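Local coordinates for KLLA0E08119p (Kluyveromyces lactis, PDB 3VA7), which probably carboxylates urea with hydrogencarbonate, driven by ATP and using a biotin cofactor, as the urea carboxylase part of a larger bifunctional urea-degrading enzyme, at residues A[423-426]-A[427-431]. Sequence-based numbering, arbitrary orientation.
Sequences RNDA and IMKLN
Residues 423-426 and 427-431 form the first turns of helix 423-435, joined by i to i+4 backbone bonds from Ile-427 N to Arg-423 O (2.9 Å), Met-428 N to Asn-424 O (3.2 Å) and Lys-429 N to Asp-425 O (2.9 Å), with a weak one from Leu-430 N to Ala-426 O. Along one flank the guanidinium of Arg-423 meets the end of Ile-427 obliquely, NH2 lying 3.6 Å from CD1. The arginine chain bends at chi3 (108°); its NH1 forms a salt bridge with Glu-269 OE1, and the guanidinium makes a cation-pi contact with Phe-458. On another flank, Asp-425 and Lys-429 form a long salt bridge, OD2 to NZ 3.7 Å, while CE of Lys-429 lies at a similar distance from the same OD2. The carboxylate is directed there with CG anti to the backbone N (chi1 -165°), and the lysine comes to it as an extended chain. Each also has a hydrogen bond elsewhere, Asp-425 OD2 accepting from Lys-421 N and Lys-429 NZ donating to His-419 O, so the ion pair sits where strand 412-420 gives way to the helix. Within the biotin carboxylase C-terminal domain, the helix packs on the antiparallel sheet through Ala-426 and Leu-430, which both touch Ile-364 of strand 362-372; Leu-430 also reaches Val-418. Met-428, on an exposed side, brings CE to 3.6 Å from Asn-424 O. One turn further on, Asn-431 folds back over its own helix: ND2 donates to Ile-427 O (2.7 Å) from above the carbonyl plane, and Asn-431 N reaches that oxygen from the opposite face. The amide of Asn-431 is tied at both ends to helix 446-454, ND2 bonding Ala-453 O and OD1 bonding Ser-454 OG.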
# COMPACT_ATOMS: atom_id res chain seq x y z
N ARG A 423 35.80 -14.68 -15.68
CA ARG A 423 34.94 -15.21 -14.63
C ARG A 423 34.90 -14.36 -13.33
O ARG A 423 33.83 -14.05 -12.81
CB ARG A 423 35.23 -16.70 -14.32
CG ARG A 423 33.98 -17.44 -14.05
CD ARG A 423 34.21 -18.85 -13.62
NE ARG A 423 33.93 -18.99 -12.22
CZ ARG A 423 32.95 -19.72 -11.69
NH1 ARG A 423 32.14 -20.47 -12.43
NH2 ARG A 423 32.81 -19.72 -10.39
N ASN A 424 36.08 -14.00 -12.80
CA ASN A 424 36.15 -13.25 -11.53
C ASN A 424 35.53 -11.87 -11.67
O ASN A 424 34.84 -11.44 -10.76
CB ASN A 424 37.58 -13.12 -10.97
CG ASN A 424 38.17 -14.46 -10.50
OD1 ASN A 424 37.48 -15.32 -9.87
ND2 ASN A 424 39.47 -14.66 -10.82
N ASP A 425 35.78 -11.18 -12.78
CA ASP A 425 35.20 -9.85 -12.98
C ASP A 425 33.65 -9.93 -13.01
O ASP A 425 32.95 -8.98 -12.53
CB ASP A 425 35.71 -9.22 -14.26
CG ASP A 425 35.42 -7.75 -14.33
OD1 ASP A 425 35.39 -7.15 -13.22
OD2 ASP A 425 35.24 -7.18 -15.44
N ALA A 426 33.15 -11.05 -13.56
CA ALA A 426 31.74 -11.27 -13.80
C ALA A 426 31.05 -11.63 -12.50
O ALA A 426 29.87 -11.22 -12.29
CB ALA A 426 31.56 -12.39 -14.77
N ILE A 427 31.75 -12.39 -11.66
CA ILE A 427 31.20 -12.79 -10.37
C ILE A 427 31.03 -11.56 -9.46
O ILE A 427 30.03 -11.44 -8.75
CB ILE A 427 32.05 -13.84 -9.68
CG1 ILE A 427 31.79 -15.20 -10.33
CG2 ILE A 427 31.74 -13.90 -8.16
CD1 ILE A 427 32.88 -16.14 -10.05
N MET A 428 32.01 -10.66 -9.50
CA MET A 428 31.93 -9.45 -8.75
C MET A 428 30.82 -8.60 -9.34
O MET A 428 29.99 -8.08 -8.60
CB MET A 428 33.26 -8.71 -8.76
CG MET A 428 34.28 -9.25 -7.77
SD MET A 428 35.80 -8.21 -7.76
CE MET A 428 36.69 -8.77 -9.29
N LYS A 429 30.77 -8.49 -10.66
CA LYS A 429 29.72 -7.69 -11.27
C LYS A 429 28.36 -8.17 -10.89
O LYS A 429 27.44 -7.38 -10.75
CB LYS A 429 29.84 -7.59 -12.79
CG LYS A 429 30.76 -6.46 -13.21
CD LYS A 429 31.15 -6.56 -14.63
CE LYS A 429 32.14 -5.51 -14.88
NZ LYS A 429 32.21 -5.24 -16.33
N LEU A 430 28.25 -9.48 -10.69
CA LEU A 430 26.96 -10.06 -10.52
C LEU A 430 26.50 -9.76 -9.10
O LEU A 430 25.31 -9.42 -8.87
CB LEU A 430 26.98 -11.56 -10.81
CG LEU A 430 25.74 -12.29 -10.30
CD1 LEU A 430 24.59 -11.94 -11.22
CD2 LEU A 430 25.97 -13.79 -10.19
N ASN A 431 27.45 -9.86 -8.16
CA ASN A 431 27.18 -9.51 -6.77
C ASN A 431 26.75 -8.04 -6.73
O ASN A 431 25.69 -7.75 -6.15
CB ASN A 431 28.33 -9.86 -5.81
CG ASN A 431 28.47 -11.39 -5.54
OD1 ASN A 431 27.74 -11.98 -4.74
ND2 ASN A 431 29.45 -12.01 -6.18